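Local coordinates for flagellar motor switch protein FliG (Thermotoga maritima, PDB 3AJC) that probably helps form the switch complex proposed to lie at the base of the flagellar basal body, which interacts with chemotaxis proteins and with motor components determining rotation direction, at residues D154-L159 against K183-Y188; L145-V150 against E168-N173; I98-D103 against M129-D134. One frame throughout, in Å; residues are numbered along the deposited sequence.

Contact 1. Residues D154-L159 against K183-Y188; sequences DLALAL and KDELEY
A156 presents its methyl group to E185 and L186, two consecutive residues of helix 176-187, in a helix-on-helix packing within the all-helical C-terminal domain of FliG. The pair is a compact example of how a small side chain lets two helices come close: the CA atoms of A156 and L186 are 6.2 Å apart. The two neighbours reach the methyl from directions nearly at right angles. E185 comes with the aliphatic root of its chain. Its CG stands anti to the backbone N (chi1 173°), which brings CG to 3.6 Å from A156 CB. A bend at chi2 (65°) then turns the carboxylate away from the alanine methyl, and OE1 forms a long, weak ion pair with R153. L186 supplies the other wall. Its CG lies beside its own backbone N, and of the two branches CD2 turns in toward the alanine while CD1 points elsewhere. L182 and M189 also touch A156, so the methyl is met by residues spaced as one face of a helix would space them, although M189 lies beyond the helical end. This domain is the part of FliG generally thought to work against the stator. No hydrogen bond crosses between the segments; the apolar touch is A156 CB against L186 CD2 at 3.7 Å.

Contact 2. Residues L145-V150 against E168-N173; sequences LVLREV and EKIFKN
Two near-standard torsions, chi1 -66° and chi2 -175°, stretch L147 from helix 140-147 across to I170 in helix 164-171 and N173 just beyond it. The join belongs to the all-helical C-terminal domain, and a type I beta turn from L147 to V150 leads the chain away from it. One leucine branch does each job. CD1, at the extended tip, lies 3.3 Å from the backbone O of N173, an apolar group packed against a carbonyl, and also approaches N173 CB. CD2 touches I170 CG2 at 4.1 Å; that methyl stands anti to the I170 backbone N, and the two side chains cross obliquely. The asparagine illustrates how a side chain can finish a helix. A further alpha-helical turn would offer K169 O the backbone N-H of N173, but here the side-chain amide makes the bond instead. OD1 of the same amide accepts from Q144 NE2 on helix 140-147, so both ends of this buried polar group are engaged, which should hold its rotation. The donor sits in the carbonyl plane, the acceptor close to the amide plane, and N173 ND2 reaches K169 O at 2.6 Å with a nearly straight angle of 169°.

Contact 3. Residues I98-D103 against M129-D134; sequences IMNNLD and MFVFED
The flat carboxamide of N100 lies alongside the M129 side chain, the two running past each other in opposite directions, and its nitrogen donates to the M129 backbone carbonyl. N100 ND2 and M129 O are 3.0 Å apart, with a moderately bent N-H...O angle of 149°. The donor is tilted from the carbonyl plane and the acceptor somewhat from the amide plane, so the bond departs from ideal at both ends. At the amide's other end, OD1 has the M129 CE methyl at 3.4 Å. The other flat group is the F130 ring, one face of which takes D134 CB, offset toward the rim; the D134 carboxylate in turn accepts from the V131 backbone N and holds the bend. M129 turns at chi3 (74°), which lays CE against M99 CB at 3.7 Å as well as against the amide. V131 CG1 closes in on N100 ND2 at 3.9 Å. A leucine in place of N100 would probably leave M129 O without its donor from helix 92-100 and the 129-134 segment less firmly tied to that helix. Residues 129-132 read MFVF, the MFXF motif of the family, regarded as a hinge, and the N100 bond joins this presumed hinge to helix 92-100. Behind it, M99 and M129 both rest on E107 of helix 104-117, and I98 faces helix 37-46; beyond the hinge, F130 and F132 pack on helix 194-213, so the contact sits between two groups of helices with no strand taking part.

How the contacts relate
Contact 3 comes first along the chain and closes before the others begin; contacts 1 and 2 then interleave, in the order 145-150, 154-159, 168-173, 183-188. Their centres lie about 13 Å apart, and the successive helices 140-147, 152-159, 164-171 and 176-187 join in one helical unit, with L159 meeting I170 and V150 meeting L155 between the two contacts. Contact 3 stands about 25 Å from contact 1 and 21 Å from contact 2, measured between centres, yet F132 reaches A158 and I170. The presumed hinge is thus in contact with this unit, consistent with a movement there reorienting it during switching.

Contact 1. Residues D154-L159 against K183-Y188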
ATOM      1  N   ASP A 154      11.310 -11.797  12.454  1.00 29.30           N
ATOM      2  CA  ASP A 154      10.499 -10.860  11.700  1.00 30.86           C
ATOM      3  C   ASP A 154       9.301 -10.428  12.535  1.00 30.76           C
ATOM      4  O   ASP A 154       8.893  -9.267  12.500  1.00 29.33           O
ATOM      5  CB  ASP A 154      10.045 -11.481  10.387  1.00 32.68           C
ATOM      6  CG  ASP A 154      11.130 -11.443   9.338  1.00 38.81           C
ATOM      7  OD1 ASP A 154      11.815 -10.396   9.234  1.00 40.26           O
ATOM      8  OD2 ASP A 154      11.298 -12.441   8.615  1.00 41.02           O
ATOM      9  N   LEU A 155       8.761 -11.364  13.306  1.00 27.85           N
ATOM     10  CA  LEU A 155       7.620 -11.081  14.151  1.00 27.80           C
ATOM     11  C   LEU A 155       8.023 -10.047  15.201  1.00 28.18           C
ATOM     12  O   LEU A 155       7.332  -9.053  15.397  1.00 26.64           O
ATOM     13  CB  LEU A 155       7.139 -12.367  14.824  1.00 24.68           C
ATOM     14  CG  LEU A 155       5.743 -12.414  15.441  1.00 30.74           C
ATOM     15  CD1 LEU A 155       4.728 -11.736  14.510  1.00 27.52           C
ATOM     16  CD2 LEU A 155       5.358 -13.884  15.689  1.00 25.97           C
ATOM     17  N   ALA A 156       9.150 -10.281  15.862  1.00 27.34           N
ATOM     18  CA  ALA A 156       9.617  -9.370  16.895  1.00 28.31           C
ATOM     19  C   ALA A 156       9.810  -7.964  16.335  1.00 30.01           C
ATOM     20  O   ALA A 156       9.378  -6.981  16.946  1.00 29.45           O
ATOM     21  CB  ALA A 156      10.912  -9.886  17.498  1.00 26.15           C
ATOM     22  N   LEU A 157      10.463  -7.871  15.180  1.00 29.39           N
ATOM     23  CA  LEU A 157      10.693  -6.585  14.535  1.00 30.97           C
ATOM     24  C   LEU A 157       9.372  -5.896  14.218  1.00 31.55           C
ATOM     25  O   LEU A 157       9.155  -4.736  14.567  1.00 31.91           O
ATOM     26  CB  LEU A 157      11.482  -6.778  13.235  1.00 30.20           C
ATOM     27  CG  LEU A 157      12.946  -7.181  13.402  1.00 31.23           C
ATOM     28  CD1 LEU A 157      13.558  -7.634  12.069  1.00 29.79           C
ATOM     29  CD2 LEU A 157      13.689  -6.003  13.967  1.00 28.79           C
ATOM     30  N   ALA A 158       8.489  -6.629  13.551  1.00 30.54           N
ATOM     31  CA  ALA A 158       7.188  -6.097  13.164  1.00 30.68           C
ATOM     32  C   ALA A 158       6.384  -5.574  14.358  1.00 31.41           C
ATOM     33  O   ALA A 158       5.645  -4.587  14.236  1.00 31.33           O
ATOM     34  CB  ALA A 158       6.393  -7.174  12.432  1.00 27.94           C
ATOM     35  N   LEU A 159       6.531  -6.229  15.506  1.00 30.81           N
ATOM     36  CA  LEU A 159       5.801  -5.846  16.708  1.00 33.51           C
ATOM     37  C   LEU A 159       6.314  -4.563  17.355  1.00 35.99           C
ATOM     38  O   LEU A 159       5.568  -3.871  18.042  1.00 36.94           O
ATOM     39  CB  LEU A 159       5.818  -6.991  17.724  1.00 31.81           C
ATOM     40  CG  LEU A 159       4.940  -8.182  17.338  1.00 31.43           C
ATOM     41  CD1 LEU A 159       5.090  -9.317  18.343  1.00 30.27           C
ATOM     42  CD2 LEU A 159       3.502  -7.713  17.267  1.00 30.63           C
ATOM     43  N   LYS A 183       9.310 -13.937  23.062  1.00 36.26           N
ATOM     44  CA  LYS A 183       9.692 -13.181  24.256  1.00 38.70           C
ATOM     45  C   LYS A 183      11.203 -13.153  24.432  1.00 39.52           C
ATOM     46  O   LYS A 183      11.774 -12.115  24.788  1.00 38.05           O
ATOM     47  CB  LYS A 183       9.027 -13.765  25.501  1.00 39.95           C
ATOM     48  CG  LYS A 183       7.515 -13.632  25.506  1.00 41.84           C
ATOM     49  CD  LYS A 183       6.924 -14.223  26.782  1.00 46.19           C
ATOM     50  CE  LYS A 183       5.421 -14.015  26.832  1.00 49.09           C
ATOM     51  NZ  LYS A 183       4.750 -14.592  28.027  1.00 50.29           N
ATOM     52  N   ASP A 184      11.848 -14.292  24.179  1.00 41.89           N
ATOM     53  CA  ASP A 184      13.301 -14.381  24.287  1.00 43.76           C
ATOM     54  C   ASP A 184      13.975 -13.420  23.324  1.00 44.09           C
ATOM     55  O   ASP A 184      14.913 -12.712  23.699  1.00 45.25           O
ATOM     56  CB  ASP A 184      13.788 -15.788  23.970  1.00 47.72           C
ATOM     57  CG  ASP A 184      14.077 -16.587  25.211  1.00 50.98           C
ATOM     58  OD1 ASP A 184      13.135 -17.224  25.731  1.00 52.21           O
ATOM     59  OD2 ASP A 184      15.247 -16.559  25.670  1.00 51.33           O
ATOM     60  N   GLU A 185      13.503 -13.412  22.079  1.00 43.21           N
ATOM     61  CA  GLU A 185      14.059 -12.532  21.066  1.00 42.75           C
ATOM     62  C   GLU A 185      13.932 -11.082  21.524  1.00 42.74           C
ATOM     63  O   GLU A 185      14.915 -10.340  21.534  1.00 42.25           O
ATOM     64  CB  GLU A 185      13.334 -12.738  19.735  1.00 41.47           C
ATOM     65  CG  GLU A 185      13.718 -11.760  18.623  1.00 42.68           C
ATOM     66  CD  GLU A 185      15.165 -11.886  18.174  1.00 43.72           C
ATOM     67  OE1 GLU A 185      15.496 -11.366  17.085  1.00 43.87           O
ATOM     68  OE2 GLU A 185      15.974 -12.495  18.904  1.00 44.24           O
ATOM     69  N   LEU A 186      12.727 -10.685  21.916  1.00 43.57           N
ATOM     70  CA  LEU A 186      12.492  -9.318  22.374  1.00 47.96           C
ATOM     71  C   LEU A 186      13.451  -8.905  23.497  1.00 51.39           C
ATOM     72  O   LEU A 186      14.052  -7.831  23.448  1.00 51.98           O
ATOM     73  CB  LEU A 186      11.041  -9.171  22.837  1.00 45.66           C
ATOM     74  CG  LEU A 186      10.008  -9.388  21.728  1.00 44.92           C
ATOM     75  CD1 LEU A 186       8.614  -9.530  22.311  1.00 43.35           C
ATOM     76  CD2 LEU A 186      10.077  -8.230  20.749  1.00 44.02           C
ATOM     77  N   GLU A 187      13.604  -9.764  24.499  1.00 55.11           N
ATOM     78  CA  GLU A 187      14.488  -9.484  25.626  1.00 59.08           C
ATOM     79  C   GLU A 187      15.931  -9.188  25.232  1.00 60.83           C
ATOM     80  O   GLU A 187      16.559  -8.297  25.803  1.00 60.44           O
ATOM     81  CB  GLU A 187      14.478 -10.657  26.605  1.00 60.51           C
ATOM     82  CG  GLU A 187      13.178 -10.808  27.373  1.00 63.96           C
ATOM     83  CD  GLU A 187      13.139 -12.078  28.202  1.00 65.40           C
ATOM     84  OE1 GLU A 187      12.182 -12.247  28.990  1.00 66.54           O
ATOM     85  OE2 GLU A 187      14.063 -12.907  28.060  1.00 65.86           O
ATOM     86  N   TYR A 188      16.459  -9.939  24.268  1.00 62.49           N
ATOM     87  CA  TYR A 188      17.840  -9.742  23.837  1.00 65.26           C
ATOM     88  C   TYR A 188      17.957  -9.118  22.457  1.00 66.67           C
ATOM     89  O   TYR A 188      18.973  -9.284  21.780  1.00 67.82           O
ATOM     90  CB  TYR A 188      18.600 -11.070  23.836  1.00 66.50           C
ATOM     91  CG  TYR A 188      18.581 -11.791  25.158  1.00 68.74           C
ATOM     92  CD1 TYR A 188      17.707 -12.854  25.378  1.00 70.07           C
ATOM     93  CD2 TYR A 188      19.430 -11.409  26.193  1.00 69.33           C
ATOM     94  CE1 TYR A 188      17.681 -13.521  26.593  1.00 71.37           C
ATOM     95  CE2 TYR A 188      19.412 -12.068  27.415  1.00 71.71           C
ATOM     96  CZ  TYR A 188      18.537 -13.123  27.609  1.00 71.99           C
ATOM     97  OH  TYR A 188      18.525 -13.779  28.817  1.00 74.59           O
TER

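Contact 2. Residues L145-V150 against E168-N173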
ATOM      1  N   LEU A 145      -3.280 -18.837  11.070  1.00 42.70           N
ATOM      2  CA  LEU A 145      -2.839 -19.302   9.762  1.00 43.37           C
ATOM      3  C   LEU A 145      -1.582 -18.515   9.353  1.00 42.57           C
ATOM      4  O   LEU A 145      -0.581 -19.085   8.907  1.00 41.22           O
ATOM      5  CB  LEU A 145      -3.944 -19.050   8.735  1.00 47.09           C
ATOM      6  CG  LEU A 145      -3.951 -19.862   7.440  1.00 51.93           C
ATOM      7  CD1 LEU A 145      -4.767 -21.141   7.669  1.00 52.97           C
ATOM      8  CD2 LEU A 145      -4.568 -19.037   6.307  1.00 53.31           C
ATOM      9  N   VAL A 146      -1.652 -17.196   9.517  1.00 39.15           N
ATOM     10  CA  VAL A 146      -0.558 -16.302   9.160  1.00 36.48           C
ATOM     11  C   VAL A 146       0.703 -16.520  10.001  1.00 34.99           C
ATOM     12  O   VAL A 146       1.812 -16.555   9.466  1.00 32.35           O
ATOM     13  CB  VAL A 146      -1.018 -14.819   9.288  1.00 35.74           C
ATOM     14  CG1 VAL A 146       0.146 -13.854   9.013  1.00 29.81           C
ATOM     15  CG2 VAL A 146      -2.164 -14.562   8.324  1.00 33.99           C
ATOM     16  N   LEU A 147       0.524 -16.664  11.310  1.00 34.96           N
ATOM     17  CA  LEU A 147       1.638 -16.858  12.232  1.00 37.43           C
ATOM     18  C   LEU A 147       2.548 -18.044  11.904  1.00 39.12           C
ATOM     19  O   LEU A 147       3.772 -17.964  12.051  1.00 37.70           O
ATOM     20  CB  LEU A 147       1.107 -16.981  13.661  1.00 36.39           C
ATOM     21  CG  LEU A 147       0.453 -15.704  14.204  1.00 35.91           C
ATOM     22  CD1 LEU A 147       0.076 -15.907  15.655  1.00 36.80           C
ATOM     23  CD2 LEU A 147       1.407 -14.528  14.072  1.00 34.08           C
ATOM     24  N   ARG A 148       1.963 -19.140  11.442  1.00 41.65           N
ATOM     25  CA  ARG A 148       2.763 -20.307  11.096  1.00 45.04           C
ATOM     26  C   ARG A 148       3.731 -20.020   9.953  1.00 43.76           C
ATOM     27  O   ARG A 148       4.654 -20.797   9.708  1.00 42.11           O
ATOM     28  CB  ARG A 148       1.852 -21.480  10.724  1.00 50.07           C
ATOM     29  CG  ARG A 148       1.150 -22.104  11.928  1.00 57.45           C
ATOM     30  CD  ARG A 148       0.160 -23.186  11.511  1.00 62.39           C
ATOM     31  NE  ARG A 148      -0.846 -22.665  10.593  1.00 66.98           N
ATOM     32  CZ  ARG A 148      -1.977 -23.294  10.291  1.00 71.33           C
ATOM     33  NH1 ARG A 148      -2.244 -24.472  10.842  1.00 74.14           N
ATOM     34  NH2 ARG A 148      -2.843 -22.747   9.442  1.00 72.11           N
ATOM     35  N   GLU A 149       3.526 -18.894   9.268  1.00 40.18           N
ATOM     36  CA  GLU A 149       4.369 -18.516   8.135  1.00 37.51           C
ATOM     37  C   GLU A 149       5.375 -17.419   8.472  1.00 34.38           C
ATOM     38  O   GLU A 149       6.081 -16.934   7.587  1.00 34.08           O
ATOM     39  CB  GLU A 149       3.485 -18.031   6.992  1.00 41.84           C
ATOM     40  CG  GLU A 149       2.307 -18.949   6.702  1.00 47.41           C
ATOM     41  CD  GLU A 149       2.655 -20.063   5.738  1.00 51.06           C
ATOM     42  OE1 GLU A 149       1.899 -21.059   5.682  1.00 54.84           O
ATOM     43  OE2 GLU A 149       3.676 -19.936   5.024  1.00 51.78           O
ATOM     44  N   VAL A 150       5.452 -17.035   9.743  1.00 29.93           N
ATOM     45  CA  VAL A 150       6.348 -15.961  10.154  1.00 28.25           C
ATOM     46  C   VAL A 150       7.456 -16.375  11.119  1.00 27.20           C
ATOM     47  O   VAL A 150       7.176 -16.915  12.184  1.00 26.51           O
ATOM     48  CB  VAL A 150       5.537 -14.819  10.821  1.00 30.81           C
ATOM     49  CG1 VAL A 150       6.462 -13.618  11.122  1.00 25.98           C
ATOM     50  CG2 VAL A 150       4.362 -14.421   9.909  1.00 31.18           C
ATOM     51  N   GLU A 168      -1.343  -7.564  21.458  1.00 41.63           N
ATOM     52  CA  GLU A 168      -2.149  -8.528  22.186  1.00 44.76           C
ATOM     53  C   GLU A 168      -2.865  -9.545  21.304  1.00 43.75           C
ATOM     54  O   GLU A 168      -2.737 -10.751  21.521  1.00 44.56           O
ATOM     55  CB  GLU A 168      -3.168  -7.803  23.069  1.00 47.92           C
ATOM     56  CG  GLU A 168      -2.666  -7.551  24.480  1.00 55.80           C
ATOM     57  CD  GLU A 168      -2.497  -8.846  25.274  1.00 60.16           C
ATOM     58  OE1 GLU A 168      -3.309  -9.102  26.190  1.00 63.41           O
ATOM     59  OE2 GLU A 168      -1.556  -9.614  24.978  1.00 62.68           O
ATOM     60  N   LYS A 169      -3.607  -9.081  20.308  1.00 42.61           N
ATOM     61  CA  LYS A 169      -4.320 -10.025  19.459  1.00 43.09           C
ATOM     62  C   LYS A 169      -3.381 -11.032  18.783  1.00 42.48           C
ATOM     63  O   LYS A 169      -3.764 -12.180  18.539  1.00 40.95           O
ATOM     64  CB  LYS A 169      -5.163  -9.299  18.408  1.00 43.85           C
ATOM     65  CG  LYS A 169      -6.138 -10.241  17.709  1.00 45.46           C
ATOM     66  CD  LYS A 169      -7.193  -9.511  16.897  1.00 48.09           C
ATOM     67  CE  LYS A 169      -8.256 -10.490  16.394  1.00 48.91           C
ATOM     68  NZ  LYS A 169      -9.268  -9.860  15.498  1.00 51.42           N
ATOM     69  N   ILE A 170      -2.156 -10.610  18.483  1.00 39.55           N
ATOM     70  CA  ILE A 170      -1.200 -11.515  17.860  1.00 39.80           C
ATOM     71  C   ILE A 170      -0.711 -12.529  18.892  1.00 42.14           C
ATOM     72  O   ILE A 170      -0.696 -13.737  18.636  1.00 40.12           O
ATOM     73  CB  ILE A 170       0.025 -10.761  17.293  1.00 35.90           C
ATOM     74  CG1 ILE A 170      -0.365 -10.048  15.998  1.00 35.56           C
ATOM     75  CG2 ILE A 170       1.175 -11.744  17.037  1.00 33.98           C
ATOM     76  CD1 ILE A 170       0.715  -9.172  15.424  1.00 31.91           C
ATOM     77  N   PHE A 171      -0.323 -12.025  20.059  1.00 44.39           N
ATOM     78  CA  PHE A 171       0.169 -12.876  21.131  1.00 47.05           C
ATOM     79  C   PHE A 171      -0.823 -13.951  21.550  1.00 45.68           C
ATOM     80  O   PHE A 171      -0.478 -15.127  21.573  1.00 47.18           O
ATOM     81  CB  PHE A 171       0.554 -12.040  22.351  1.00 51.22           C
ATOM     82  CG  PHE A 171       1.812 -12.507  23.009  1.00 55.89           C
ATOM     83  CD1 PHE A 171       3.046 -12.233  22.428  1.00 56.82           C
ATOM     84  CD2 PHE A 171       1.768 -13.280  24.168  1.00 57.72           C
ATOM     85  CE1 PHE A 171       4.220 -12.729  22.976  1.00 57.89           C
ATOM     86  CE2 PHE A 171       2.940 -13.782  24.728  1.00 59.32           C
ATOM     87  CZ  PHE A 171       4.169 -13.503  24.124  1.00 58.79           C
ATOM     88  N   LYS A 172      -2.054 -13.575  21.866  1.00 44.76           N
ATOM     89  CA  LYS A 172      -3.010 -14.588  22.289  1.00 46.86           C
ATOM     90  C   LYS A 172      -3.309 -15.629  21.208  1.00 46.26           C
ATOM     91  O   LYS A 172      -4.022 -16.600  21.453  1.00 46.83           O
ATOM     92  CB  LYS A 172      -4.307 -13.940  22.794  1.00 47.97           C
ATOM     93  CG  LYS A 172      -5.176 -13.210  21.783  1.00 50.29           C
ATOM     94  CD  LYS A 172      -6.353 -12.572  22.543  1.00 54.87           C
ATOM     95  CE  LYS A 172      -7.274 -11.716  21.671  1.00 55.80           C
ATOM     96  NZ  LYS A 172      -8.175 -12.475  20.756  1.00 57.73           N
ATOM     97  N   ASN A 173      -2.734 -15.443  20.024  1.00 45.30           N
ATOM     98  CA  ASN A 173      -2.954 -16.371  18.920  1.00 43.12           C
ATOM     99  C   ASN A 173      -1.730 -17.200  18.532  1.00 42.28           C
ATOM    100  O   ASN A 173      -1.755 -17.916  17.533  1.00 43.05           O
ATOM    101  CB  ASN A 173      -3.470 -15.607  17.698  1.00 44.28           C
ATOM    102  CG  ASN A 173      -4.984 -15.395  17.732  1.00 45.83           C
ATOM    103  OD1 ASN A 173      -5.756 -16.344  17.586  1.00 46.03           O
ATOM    104  ND2 ASN A 173      -5.408 -14.148  17.928  1.00 42.82           N
TER

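Contact 3. Residues I98-D103 against M129-D134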
ATOM      1  N   ILE A  98      -1.773   5.735  -2.175  1.00 29.30           N
ATOM      2  CA  ILE A  98      -2.425   7.032  -2.299  1.00 27.51           C
ATOM      3  C   ILE A  98      -3.827   6.934  -1.690  1.00 27.31           C
ATOM      4  O   ILE A  98      -4.258   7.819  -0.948  1.00 24.99           O
ATOM      5  CB  ILE A  98      -2.520   7.448  -3.780  1.00 27.73           C
ATOM      6  CG1 ILE A  98      -1.102   7.706  -4.316  1.00 28.23           C
ATOM      7  CG2 ILE A  98      -3.446   8.648  -3.935  1.00 23.59           C
ATOM      8  CD1 ILE A  98      -1.031   8.123  -5.770  1.00 29.78           C
ATOM      9  N   MET A  99      -4.519   5.832  -1.978  1.00 25.73           N
ATOM     10  CA  MET A  99      -5.859   5.629  -1.459  1.00 26.24           C
ATOM     11  C   MET A  99      -5.853   5.568   0.077  1.00 25.38           C
ATOM     12  O   MET A  99      -6.770   6.064   0.733  1.00 24.39           O
ATOM     13  CB  MET A  99      -6.460   4.346  -2.051  1.00 26.60           C
ATOM     14  CG  MET A  99      -6.787   4.419  -3.552  1.00 27.40           C
ATOM     15  SD  MET A  99      -8.283   5.382  -3.927  1.00 25.17           S
ATOM     16  CE  MET A  99      -9.549   4.128  -3.754  1.00 25.52           C
ATOM     17  N   ASN A 100      -4.819   4.970   0.652  1.00 25.58           N
ATOM     18  CA  ASN A 100      -4.743   4.875   2.111  1.00 26.98           C
ATOM     19  C   ASN A 100      -4.560   6.257   2.758  1.00 27.20           C
ATOM     20  O   ASN A 100      -5.022   6.503   3.873  1.00 26.05           O
ATOM     21  CB  ASN A 100      -3.596   3.957   2.534  1.00 22.79           C
ATOM     22  CG  ASN A 100      -3.968   2.492   2.477  1.00 24.95           C
ATOM     23  OD1 ASN A 100      -5.096   2.110   2.783  1.00 28.68           O
ATOM     24  ND2 ASN A 100      -3.009   1.658   2.109  1.00 27.86           N
ATOM     25  N   ASN A 101      -3.900   7.159   2.043  1.00 27.30           N
ATOM     26  CA  ASN A 101      -3.653   8.496   2.563  1.00 27.38           C
ATOM     27  C   ASN A 101      -4.700   9.536   2.206  1.00 28.41           C
ATOM     28  O   ASN A 101      -4.558  10.700   2.578  1.00 30.44           O
ATOM     29  CB  ASN A 101      -2.279   8.974   2.105  1.00 29.33           C
ATOM     30  CG  ASN A 101      -1.158   8.206   2.762  1.00 33.01           C
ATOM     31  OD1 ASN A 101      -0.924   8.335   3.972  1.00 31.45           O
ATOM     32  ND2 ASN A 101      -0.463   7.389   1.976  1.00 33.33           N
ATOM     33  N   LEU A 102      -5.735   9.134   1.469  1.00 26.53           N
ATOM     34  CA  LEU A 102      -6.803  10.062   1.117  1.00 26.59           C
ATOM     35  C   LEU A 102      -7.737  10.121   2.311  1.00 27.16           C
ATOM     36  O   LEU A 102      -7.673   9.267   3.196  1.00 29.20           O
ATOM     37  CB  LEU A 102      -7.610   9.555  -0.088  1.00 25.27           C
ATOM     38  CG  LEU A 102      -7.193   9.854  -1.535  1.00 27.39           C
ATOM     39  CD1 LEU A 102      -8.202   9.179  -2.503  1.00 21.56           C
ATOM     40  CD2 LEU A 102      -7.158  11.358  -1.773  1.00 23.05           C
ATOM     41  N   ASP A 103      -8.597  11.129   2.345  1.00 28.19           N
ATOM     42  CA  ASP A 103      -9.578  11.216   3.407  1.00 31.56           C
ATOM     43  C   ASP A 103     -10.542  10.081   3.059  1.00 34.10           C
ATOM     44  O   ASP A 103     -10.753   9.780   1.881  1.00 32.36           O
ATOM     45  CB  ASP A 103     -10.315  12.561   3.369  1.00 31.16           C
ATOM     46  CG  ASP A 103     -10.999  12.820   2.038  1.00 35.24           C
ATOM     47  OD1 ASP A 103     -10.287  13.056   1.033  1.00 38.46           O
ATOM     48  OD2 ASP A 103     -12.249  12.781   1.986  1.00 36.94           O
ATOM     49  N   MET A 129      -4.164  -2.425  -0.403  1.00 34.51           N
ATOM     50  CA  MET A 129      -4.301  -1.365   0.606  1.00 35.28           C
ATOM     51  C   MET A 129      -4.093  -1.840   2.049  1.00 33.74           C
ATOM     52  O   MET A 129      -4.002  -1.033   2.972  1.00 33.71           O
ATOM     53  CB  MET A 129      -5.683  -0.709   0.491  1.00 31.34           C
ATOM     54  CG  MET A 129      -5.800   0.308  -0.641  1.00 32.72           C
ATOM     55  SD  MET A 129      -7.490   0.903  -0.840  1.00 32.72           S
ATOM     56  CE  MET A 129      -7.654   2.003   0.622  1.00 31.99           C
ATOM     57  N   PHE A 130      -4.026  -3.154   2.227  1.00 33.68           N
ATOM     58  CA  PHE A 130      -3.851  -3.764   3.542  1.00 30.48           C
ATOM     59  C   PHE A 130      -2.603  -3.232   4.247  1.00 28.78           C
ATOM     60  O   PHE A 130      -1.504  -3.282   3.693  1.00 29.47           O
ATOM     61  CB  PHE A 130      -3.734  -5.289   3.373  1.00 32.93           C
ATOM     62  CG  PHE A 130      -3.958  -6.061   4.646  1.00 33.66           C
ATOM     63  CD1 PHE A 130      -5.239  -6.456   5.014  1.00 31.41           C
ATOM     64  CD2 PHE A 130      -2.896  -6.361   5.490  1.00 32.14           C
ATOM     65  CE1 PHE A 130      -5.465  -7.129   6.206  1.00 32.38           C
ATOM     66  CE2 PHE A 130      -3.110  -7.038   6.696  1.00 34.43           C
ATOM     67  CZ  PHE A 130      -4.397  -7.425   7.052  1.00 32.84           C
ATOM     68  N   VAL A 131      -2.770  -2.691   5.448  1.00 26.71           N
ATOM     69  CA  VAL A 131      -1.622  -2.209   6.217  1.00 28.15           C
ATOM     70  C   VAL A 131      -1.480  -3.116   7.434  1.00 28.22           C
ATOM     71  O   VAL A 131      -2.383  -3.886   7.752  1.00 29.13           O
ATOM     72  CB  VAL A 131      -1.778  -0.738   6.697  1.00 28.81           C
ATOM     73  CG1 VAL A 131      -1.787   0.194   5.491  1.00 28.06           C
ATOM     74  CG2 VAL A 131      -3.032  -0.579   7.550  1.00 27.05           C
ATOM     75  N   PHE A 132      -0.353  -3.018   8.122  1.00 28.09           N
ATOM     76  CA  PHE A 132      -0.120  -3.883   9.268  1.00 29.70           C
ATOM     77  C   PHE A 132      -1.223  -3.862  10.318  1.00 28.12           C
ATOM     78  O   PHE A 132      -1.595  -4.913  10.818  1.00 26.49           O
ATOM     79  CB  PHE A 132       1.225  -3.565   9.923  1.00 28.98           C
ATOM     80  CG  PHE A 132       1.726  -4.659  10.818  1.00 30.69           C
ATOM     81  CD1 PHE A 132       2.063  -5.908  10.292  1.00 29.52           C
ATOM     82  CD2 PHE A 132       1.853  -4.452  12.190  1.00 30.35           C
ATOM     83  CE1 PHE A 132       2.526  -6.943  11.130  1.00 30.62           C
ATOM     84  CE2 PHE A 132       2.309  -5.469  13.030  1.00 31.57           C
ATOM     85  CZ  PHE A 132       2.645  -6.718  12.503  1.00 31.48           C
ATOM     86  N   GLU A 133      -1.749  -2.683  10.648  1.00 28.32           N
ATOM     87  CA  GLU A 133      -2.812  -2.593  11.646  1.00 28.65           C
ATOM     88  C   GLU A 133      -4.092  -3.263  11.156  1.00 28.33           C
ATOM     89  O   GLU A 133      -4.952  -3.597  11.961  1.00 28.24           O
ATOM     90  CB  GLU A 133      -3.113  -1.134  12.021  1.00 31.60           C
ATOM     91  CG  GLU A 133      -2.060  -0.432  12.879  1.00 33.26           C
ATOM     92  CD  GLU A 133      -1.839  -1.083  14.245  1.00 34.36           C
ATOM     93  OE1 GLU A 133      -2.824  -1.480  14.901  1.00 35.67           O
ATOM     94  OE2 GLU A 133      -0.668  -1.177  14.678  1.00 37.97           O
ATOM     95  N   ASP A 134      -4.223  -3.465   9.845  1.00 28.91           N
ATOM     96  CA  ASP A 134      -5.419  -4.124   9.321  1.00 32.50           C
ATOM     97  C   ASP A 134      -5.555  -5.557   9.860  1.00 33.96           C
ATOM     98  O   ASP A 134      -6.629  -6.161   9.777  1.00 35.44           O
ATOM     99  CB  ASP A 134      -5.416  -4.130   7.783  1.00 32.74           C
ATOM    100  CG  ASP A 134      -5.774  -2.757   7.186  1.00 35.16           C
ATOM    101  OD1 ASP A 134      -6.687  -2.088   7.710  1.00 31.41           O
ATOM    102  OD2 ASP A 134      -5.153  -2.354   6.183  1.00 33.74           O
TER